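Local coordinates for geranyltranstransferase (PDB 7LBJ), which acts as an octaprenyl diphosphate synthase, a magnesium-dependent polyprenyl synthetase that lengthens isoprenoid chains by joining isopentenyl diphosphate to an allylic diphosphate, at the interface of chains A and B. Coordinates in Å, arbitrary orientation; residue numbers count along the deposited sequence, not the author numbering. Chains: chain A/B, Geranyltranstransferase.

Contact 1: the interface of chains A and B. Residues chain A 115-116, 119-120; chain B 94, 96-97, 167.
A:Ala116 and A:Glu115 close around B:Ala96, and with B:Met97 they form the tight core of a contact held by van der Waals forces, with no N or O of one chain within bonding reach of the other. The methyl CB of A:Ala116 stands 3.5 Å from the backbone oxygen O of B:Ala96. A:Glu115 offers its aliphatic CB to B:Ala96 CB at 3.7 Å, while its extended chain carries the carboxylate onward. The A:Ala116 methyl also lies 3.8 Å from the thioether sulfur SD of B:Met97. That side chain folds back on itself at chi2 (-85°) and chi3 (-77°), which keeps SD over the alanine while swinging the terminal methyl CE onto A:Leu120, 3.9 Å from its CD2. The margins are looser and hide little surface. At one, CD1 of A:Ile119 meets CD1 of B:Leu94 at 3.9 Å, the two side chains passing at a slant. At the other, B:Ile167 CD1 faces A:Leu120 CD1 tip to tip, 4.1 Å apart. In the fold, the first turns of helix 115-134 of A lie against the DDLPAMD loop of B, part of the family's diphosphate-magnesium site, and beside helix 159-168.

Contact 2: the interface of chains A and B. Residues chain A 134-135, 143; chain B 144, 148, 152.
Backbone psi falls to 0° at A:Asp135, the first residue beyond helix 115-134, and its side chain there reaches B:Gln148 and B:His152, which with B:Val144 are spaced four residues apart on one face of helix 140-154 of B. This is a polar edge of the dimer between two all-helical polyprenyl synthetase subunits. Both carboxylate oxygens of A:Asp135 accept bonds from B. The imidazole N-H at NE2 of B:His152 points tip to tip at OD2, 2.8 Å away. This bond is almost straight (174° at H), lies in the ring plane and uses the syn lone pair, although carboxylate and ring planes are turned 39° apart. The amide NE2 of B:Gln148 donates to OD1, also at 2.8 Å, on the anti lone pair; this bond is more bent, and the oxygen is tilted from the amide plane. Gripped at both oxygens, the carboxylate is fixed in rotation, and its charge may favour a protonated B:His152. The backbone O of B:Gln148 lies 3.1 Å above one face of that imidazole, towards the rim. Beside the pair, A:Arg143 NH1 donates to A:Ala134 O at 2.9 Å, with the oxygen in the guanidinium plane, and so ties down the helix end. B:Val144 crosses this arginine at about a right angle, its CG1 3.3 Å from NH1. The A:Ala134 methyl CB packs 3.6 Å from CG of B:Gln148.

Contact 3: the interface of chains A and B. Residues chain A 31, 40-41, 44, 124; chain B 156, 160-161.
B:Ala156 sets its methyl group against A:Leu40, A:His41 and A:Met44 of helix 38-46. Among the van der Waals contacts, the alanine CB lies 3.9 Å from the sulfur SD of A:Met44. The bend of that side chain at chi3 brings its methyl CE alongside too. The imidazole of A:His41 presents NE2 to the same alanine CB at 4.0 Å. A:Leu40, with CG anti to the backbone N (chi1 176°), brings its CD2 within 4.0 Å of B:Gly161 CA and 4.1 Å of B:Ala156 CB. Next to these, A:Ala124 from helix 115-134 sets its methyl CB against CB of B:Cys160, 4.0 Å apart, and the cysteine sulfur rests near the alanine's backbone without bonding to it. Support within chain A comes from A:Pro31, whose CB sits over the centre of the A:His41 ring, 3.4 Å above its plane, and probably helps to hold that ring in place. Polar links across the contact run through water, and both end on the backbone of B:Ala156, in the loop between helices 140-154 and 159-168. One water joins its N to A:Ala124 O, the carbonyl oxygen, so that the loop is tied to helix 115-134 as well as to helix 38-46. The other lies in the ring plane of A:His41, 2.7 Å from NE2, and reaches the carbonyl O of B:Ala156.

Contact 4: the interface of chains A and B. Residues chain A 91, 97, 160, 163-164, 167; chain B 116, 119-120, 123.
The first aspartate-rich motif of the prenyl synthases, DDLPAMD, contributes to this contact: A:His91, just ahead of it, and A:Met97, within it, both touch helix 115-134 of B. The imidazole ND1 of A:His91 donates to carboxylate OD2 of B:Asp123 at 2.7 Å, in the ring plane, on the syn lone pair and nearly straight (167° at H). The two groups meet tip to tip with planes only 13° apart, and OD1 also lies 3.1 Å from ND1, a secondary partner at most. A water lies 3.0 Å from B:Asp123 OD2 and also meets the side-chain amide oxygen OE1 of A:Gln163. CG2 of B:Ile119 lies over one face of the imidazole of A:His91, near the ND1 rim, 3.8 Å from ND1. B:Leu120, the residue with most surface hidden here, wedges its forked end against helix 159-168 of A. With CG beside its own backbone N (chi1 -71°), it lays CD1 along the backbone of A:Ala164, near A:Ile167. The other branch, B:Leu120 CD2, rests 3.8 Å from the amide carbon CD of A:Gln163 and 3.7 Å from the methyl CE of A:Met97. Behind the carboxylate, the sulfur SG of A:Cys160 packs 3.8 Å from CB of B:Asp123.

Contact 1: the interface of chains A and B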
loop_
_atom_site.group_PDB
_atom_site.type_symbol
_atom_site.label_atom_id
_atom_site.label_comp_id
_atom_site.label_asym_id
_atom_site.label_seq_id
_atom_site.Cartn_x
_atom_site.Cartn_y
_atom_site.Cartn_z
ATOM N N GLU A 115 -9.473 -6.679 -15.733
ATOM C CA GLU A 115 -9.356 -6.881 -14.288
ATOM C C GLU A 115 -7.905 -6.841 -13.825
ATOM O O GLU A 115 -7.607 -6.292 -12.756
ATOM C CB GLU A 115 -10.018 -8.197 -13.878
ATOM C CG GLU A 115 -11.532 -8.132 -13.965
ATOM C CD GLU A 115 -12.168 -9.493 -13.790
ATOM O OE1 GLU A 115 -11.811 -10.188 -12.822
ATOM O OE2 GLU A 115 -13.012 -9.861 -14.628
ATOM N N ALA A 116 -6.981 -7.431 -14.593
ATOM C CA ALA A 116 -5.587 -7.453 -14.141
ATOM C C ALA A 116 -5.033 -6.040 -14.030
ATOM O O ALA A 116 -4.355 -5.693 -13.053
ATOM C CB ALA A 116 -4.723 -8.286 -15.098
ATOM N N ILE A 119 -6.502 -4.405 -10.912
ATOM C CA ILE A 119 -5.867 -4.880 -9.687
ATOM C C ILE A 119 -4.541 -4.159 -9.478
ATOM O O ILE A 119 -4.281 -3.583 -8.411
ATOM C CB ILE A 119 -5.680 -6.406 -9.750
ATOM C CG1 ILE A 119 -7.040 -7.117 -9.630
ATOM C CG2 ILE A 119 -4.711 -6.876 -8.662
ATOM C CD1 ILE A 119 -7.000 -8.571 -10.118
ATOM N N LEU A 120 -3.698 -4.153 -10.515
ATOM C CA LEU A 120 -2.374 -3.548 -10.399
ATOM C C LEU A 120 -2.449 -2.032 -10.266
ATOM O O LEU A 120 -1.634 -1.430 -9.560
ATOM C CB LEU A 120 -1.524 -3.928 -11.611
ATOM C CG LEU A 120 -1.102 -5.383 -11.627
ATOM C CD1 LEU A 120 -0.372 -5.661 -12.938
ATOM C CD2 LEU A 120 -0.210 -5.704 -10.410
ATOM N N LEU B 94 -4.120 -14.695 -8.517
ATOM C CA LEU B 94 -5.545 -14.548 -8.803
ATOM C C LEU B 94 -5.887 -14.969 -10.234
ATOM O O LEU B 94 -5.044 -14.889 -11.135
ATOM C CB LEU B 94 -5.980 -13.092 -8.588
ATOM C CG LEU B 94 -5.867 -12.558 -7.168
ATOM C CD1 LEU B 94 -6.095 -11.049 -7.191
ATOM C CD2 LEU B 94 -6.898 -13.284 -6.288
ATOM N N ALA B 96 -7.455 -13.519 -12.603
ATOM C CA ALA B 96 -7.261 -12.498 -13.631
ATOM C C ALA B 96 -5.788 -12.292 -13.947
ATOM O O ALA B 96 -5.454 -11.680 -14.972
ATOM C CB ALA B 96 -7.885 -11.170 -13.181
ATOM N N MET B 97 -4.905 -12.783 -13.078
ATOM C CA MET B 97 -3.468 -12.625 -13.237
ATOM C C MET B 97 -2.902 -13.957 -13.716
ATOM O O MET B 97 -3.235 -14.399 -14.813
ATOM C CB MET B 97 -2.846 -12.162 -11.921
ATOM C CG MET B 97 -3.446 -10.849 -11.388
ATOM S SD MET B 97 -2.619 -9.408 -12.130
ATOM C CE MET B 97 -1.098 -9.368 -11.220
ATOM N N ILE B 167 2.488 -8.900 -17.895
ATOM C CA ILE B 167 1.168 -9.217 -18.436
ATOM C C ILE B 167 1.010 -8.661 -19.852
ATOM O O ILE B 167 0.449 -9.323 -20.734
ATOM C CB ILE B 167 0.077 -8.692 -17.487
ATOM C CG1 ILE B 167 0.184 -9.413 -16.144
ATOM C CG2 ILE B 167 -1.304 -8.877 -18.086
ATOM C CD1 ILE B 167 -0.883 -9.024 -15.178
#

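Contact 2: the interface of chains A and B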
loop_
_atom_site.group_PDB
_atom_site.type_symbol
_atom_site.label_atom_id
_atom_site.label_comp_id
_atom_site.label_asym_id
_atom_site.label_seq_id
_atom_site.Cartn_x
_atom_site.Cartn_y
_atom_site.Cartn_z
ATOM N N ALA A 134 6.190 9.936 2.125
ATOM C CA ALA A 134 7.592 9.751 2.480
ATOM C C ALA A 134 8.485 10.772 1.776
ATOM O O ALA A 134 9.549 11.128 2.299
ATOM C CB ALA A 134 8.029 8.316 2.160
ATOM N N ASP A 135 8.073 11.256 0.601
ATOM C CA ASP A 135 8.881 12.192 -0.183
ATOM C C ASP A 135 8.508 13.643 0.086
ATOM O O ASP A 135 9.079 14.536 -0.548
ATOM C CB ASP A 135 8.716 11.922 -1.694
ATOM C CG ASP A 135 9.410 10.624 -2.178
ATOM O OD1 ASP A 135 10.376 10.153 -1.542
ATOM O OD2 ASP A 135 9.003 10.096 -3.249
ATOM N N ARG A 143 6.504 13.717 8.505
ATOM C CA ARG A 143 6.164 12.712 7.501
ATOM C C ARG A 143 5.863 11.378 8.158
ATOM O O ARG A 143 4.921 10.687 7.761
ATOM C CB ARG A 143 7.301 12.538 6.489
ATOM C CG ARG A 143 7.468 13.708 5.512
ATOM C CD ARG A 143 8.668 13.425 4.598
ATOM N NE ARG A 143 9.882 14.088 5.069
ATOM C CZ ARG A 143 11.075 13.963 4.496
ATOM N NH1 ARG A 143 11.286 13.101 3.511
ATOM N NH2 ARG A 143 12.077 14.735 4.910
ATOM N N VAL B 144 11.991 7.333 7.416
ATOM C CA VAL B 144 11.588 7.968 6.159
ATOM C C VAL B 144 12.436 7.466 4.991
ATOM O O VAL B 144 11.918 7.205 3.900
ATOM C CB VAL B 144 11.656 9.496 6.306
ATOM C CG1 VAL B 144 11.708 10.177 4.950
ATOM C CG2 VAL B 144 10.449 9.956 7.089
ATOM N N GLN B 148 10.776 5.673 1.850
ATOM C CA GLN B 148 11.020 6.130 0.479
ATOM C C GLN B 148 11.538 4.994 -0.392
ATOM O O GLN B 148 11.086 4.794 -1.529
ATOM C CB GLN B 148 12.038 7.267 0.493
ATOM C CG GLN B 148 11.470 8.575 0.983
ATOM C CD GLN B 148 12.547 9.620 1.085
ATOM O OE1 GLN B 148 13.582 9.391 1.710
ATOM N NE2 GLN B 148 12.347 10.742 0.420
ATOM N N HIS B 152 9.315 3.510 -3.620
ATOM C CA HIS B 152 9.844 3.639 -4.981
ATOM C C HIS B 152 10.007 2.276 -5.643
ATOM O O HIS B 152 9.726 2.117 -6.835
ATOM C CB HIS B 152 11.176 4.391 -4.954
ATOM C CG HIS B 152 11.059 5.807 -4.462
ATOM N ND1 HIS B 152 12.141 6.543 -4.028
ATOM C CD2 HIS B 152 9.986 6.630 -4.374
ATOM C CE1 HIS B 152 11.735 7.750 -3.668
ATOM N NE2 HIS B 152 10.431 7.828 -3.870
#

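Contact 3: the interface of chains A and B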
loop_
_atom_site.group_PDB
_atom_site.type_symbol
_atom_site.label_atom_id
_atom_site.label_comp_id
_atom_site.label_asym_id
_atom_site.label_seq_id
_atom_site.Cartn_x
_atom_site.Cartn_y
_atom_site.Cartn_z
ATOM N N PRO A 31 2.416 8.958 -13.018
ATOM C CA PRO A 31 3.218 8.716 -14.224
ATOM C C PRO A 31 2.443 9.031 -15.493
ATOM O O PRO A 31 1.215 8.927 -15.541
ATOM C CB PRO A 31 3.548 7.222 -14.145
ATOM C CG PRO A 31 3.253 6.812 -12.724
ATOM C CD PRO A 31 2.168 7.723 -12.251
ATOM N N LEU A 40 -1.022 0.454 -17.483
ATOM C CA LEU A 40 -1.069 0.671 -16.040
ATOM C C LEU A 40 -1.171 2.156 -15.704
ATOM O O LEU A 40 -1.966 2.560 -14.846
ATOM C CB LEU A 40 0.169 0.065 -15.381
ATOM C CG LEU A 40 0.251 0.341 -13.884
ATOM C CD1 LEU A 40 -0.850 -0.422 -13.155
ATOM C CD2 LEU A 40 1.633 -0.028 -13.342
ATOM N N HIS A 41 -0.336 2.978 -16.336
ATOM C CA HIS A 41 -0.356 4.404 -16.026
ATOM C C HIS A 41 -1.670 5.039 -16.437
ATOM O O HIS A 41 -2.201 5.879 -15.709
ATOM C CB HIS A 41 0.805 5.105 -16.716
ATOM C CG HIS A 41 2.133 4.638 -16.229
ATOM N ND1 HIS A 41 3.267 4.644 -17.015
ATOM C CD2 HIS A 41 2.504 4.129 -15.032
ATOM C CE1 HIS A 41 4.284 4.180 -16.315
ATOM N NE2 HIS A 41 3.846 3.851 -15.111
ATOM N N MET A 44 -4.256 4.000 -13.832
ATOM C CA MET A 44 -4.084 4.751 -12.597
ATOM C C MET A 44 -4.701 6.145 -12.717
ATOM O O MET A 44 -5.428 6.597 -11.822
ATOM C CB MET A 44 -2.597 4.838 -12.258
ATOM C CG MET A 44 -1.994 3.493 -11.807
ATOM S SD MET A 44 -0.181 3.585 -11.756
ATOM C CE MET A 44 0.077 4.665 -10.343
ATOM N N ALA A 124 -0.822 -0.031 -7.274
ATOM C CA ALA A 124 0.183 1.013 -7.461
ATOM C C ALA A 124 -0.281 2.364 -6.926
ATOM O O ALA A 124 0.559 3.198 -6.548
ATOM C CB ALA A 124 0.566 1.130 -8.945
ATOM N N ALA B 156 4.549 1.668 -9.255
ATOM C CA ALA B 156 4.525 1.668 -10.719
ATOM C C ALA B 156 5.919 1.776 -11.335
ATOM O O ALA B 156 6.123 1.339 -12.479
ATOM C CB ALA B 156 3.626 2.811 -11.220
ATOM N N CYS B 160 5.171 -3.243 -9.191
ATOM C CA CYS B 160 3.898 -3.158 -9.914
ATOM C C CYS B 160 4.108 -2.904 -11.405
ATOM O O CYS B 160 3.436 -3.509 -12.248
ATOM C CB CYS B 160 3.016 -2.054 -9.332
ATOM S SG CYS B 160 2.261 -2.522 -7.752
ATOM N N GLY B 161 5.004 -1.974 -11.750
ATOM C CA GLY B 161 5.261 -1.712 -13.155
ATOM C C GLY B 161 5.789 -2.932 -13.882
ATOM O O GLY B 161 5.413 -3.197 -15.028
HETATM O O HOH W 1 3.185 3.696 -7.589
HETATM O O HOH W 2 6.286 2.928 -14.387
#

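Contact 4: the interface of chains A and B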
loop_
_atom_site.group_PDB
_atom_site.type_symbol
_atom_site.label_atom_id
_atom_site.label_comp_id
_atom_site.label_asym_id
_atom_site.label_seq_id
_atom_site.Cartn_x
_atom_site.Cartn_y
_atom_site.Cartn_z
ATOM N N HIS A 91 -10.607 -1.475 -6.543
ATOM C CA HIS A 91 -10.749 -2.863 -6.111
ATOM C C HIS A 91 -12.195 -3.198 -5.742
ATOM O O HIS A 91 -12.693 -4.267 -6.116
ATOM C CB HIS A 91 -9.793 -3.142 -4.947
ATOM C CG HIS A 91 -8.368 -3.258 -5.379
ATOM N ND1 HIS A 91 -7.347 -3.589 -4.510
ATOM C CD2 HIS A 91 -7.788 -3.063 -6.592
ATOM C CE1 HIS A 91 -6.201 -3.605 -5.178
ATOM N NE2 HIS A 91 -6.443 -3.307 -6.444
ATOM N N MET A 97 -15.829 -8.445 -5.986
ATOM C CA MET A 97 -16.213 -7.583 -4.878
ATOM C C MET A 97 -17.625 -7.059 -5.112
ATOM O O MET A 97 -18.579 -7.838 -5.063
ATOM C CB MET A 97 -15.205 -6.441 -4.729
ATOM C CG MET A 97 -13.772 -6.926 -4.543
ATOM S SD MET A 97 -13.364 -7.142 -2.792
ATOM C CE MET A 97 -13.023 -5.455 -2.314
ATOM N N CYS A 160 -9.456 -1.332 4.956
ATOM C CA CYS A 160 -9.470 -2.715 4.479
ATOM C C CYS A 160 -10.292 -3.612 5.383
ATOM O O CYS A 160 -11.037 -4.477 4.899
ATOM C CB CYS A 160 -8.060 -3.285 4.393
ATOM S SG CYS A 160 -7.190 -2.784 2.940
ATOM N N GLN A 163 -13.941 -2.949 4.635
ATOM C CA GLN A 163 -14.318 -3.625 3.397
ATOM C C GLN A 163 -14.563 -5.106 3.651
ATOM O O GLN A 163 -15.530 -5.683 3.140
ATOM C CB GLN A 163 -13.226 -3.452 2.330
ATOM C CG GLN A 163 -13.040 -2.032 1.787
ATOM C CD GLN A 163 -11.808 -1.902 0.862
ATOM O OE1 GLN A 163 -10.675 -1.818 1.328
ATOM N NE2 GLN A 163 -12.040 -1.897 -0.445
ATOM N N ALA A 164 -13.691 -5.740 4.445
ATOM C CA ALA A 164 -13.845 -7.161 4.736
ATOM C C ALA A 164 -15.105 -7.434 5.550
ATOM O O ALA A 164 -15.805 -8.423 5.307
ATOM C CB ALA A 164 -12.612 -7.680 5.480
ATOM N N ILE A 167 -17.927 -7.436 3.094
ATOM C CA ILE A 167 -17.977 -8.648 2.284
ATOM C C ILE A 167 -18.474 -9.826 3.107
ATOM O O ILE A 167 -19.299 -10.616 2.637
ATOM C CB ILE A 167 -16.601 -8.926 1.670
ATOM C CG1 ILE A 167 -16.346 -7.932 0.545
ATOM C CG2 ILE A 167 -16.500 -10.373 1.184
ATOM C CD1 ILE A 167 -15.068 -8.181 -0.096
ATOM N N ALA B 116 -12.337 -12.401 -3.225
ATOM C CA ALA B 116 -12.477 -11.101 -2.564
ATOM C C ALA B 116 -11.580 -11.023 -1.333
ATOM O O ALA B 116 -10.877 -10.025 -1.123
ATOM C CB ALA B 116 -13.936 -10.854 -2.182
ATOM N N ILE B 119 -7.985 -10.575 -2.495
ATOM C CA ILE B 119 -7.725 -9.198 -2.932
ATOM C C ILE B 119 -7.464 -8.310 -1.724
ATOM O O ILE B 119 -6.449 -7.599 -1.658
ATOM C CB ILE B 119 -8.887 -8.650 -3.781
ATOM C CG1 ILE B 119 -8.918 -9.309 -5.163
ATOM C CG2 ILE B 119 -8.724 -7.127 -3.988
ATOM C CD1 ILE B 119 -10.302 -9.268 -5.803
ATOM N N LEU B 120 -8.362 -8.377 -0.731
ATOM C CA LEU B 120 -8.251 -7.538 0.456
ATOM C C LEU B 120 -7.054 -7.920 1.310
ATOM O O LEU B 120 -6.415 -7.040 1.896
ATOM C CB LEU B 120 -9.535 -7.623 1.291
ATOM C CG LEU B 120 -10.739 -6.932 0.644
ATOM C CD1 LEU B 120 -11.960 -7.096 1.516
ATOM C CD2 LEU B 120 -10.486 -5.444 0.383
ATOM N N ASP B 123 -4.137 -6.301 -0.211
ATOM C CA ASP B 123 -4.185 -4.860 0.045
ATOM C C ASP B 123 -3.735 -4.552 1.461
ATOM O O ASP B 123 -2.957 -3.614 1.691
ATOM C CB ASP B 123 -5.606 -4.332 -0.173
ATOM C CG ASP B 123 -6.029 -4.319 -1.642
ATOM O OD1 ASP B 123 -5.143 -4.421 -2.519
ATOM O OD2 ASP B 123 -7.258 -4.170 -1.920
HETATM O O HOH W 3 -8.981 -2.191 -0.467
#

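Helix 115-134 runs through all four contacts: its first turns serve contacts 1 and 4, its middle contact 3 and its last residue contact 2. Contacts 1 and 4 are largely the same surface seen with the chains exchanged, their C-alpha centres about 15 Å apart, and both engage the aspartate-rich loop. Helix 159-168 also takes part in contacts 1, 3 and 4. Contact 3 lies about 13 Å from contact 1 and 18 Å from contact 2, which is about 27 Å from contact 1. Direct polar bonds occur in contacts 2 and 4, near opposite ends of the interface, while contact 1 relies on apolar packing and contact 3 is bridged by water, consistent with the family's homodimer.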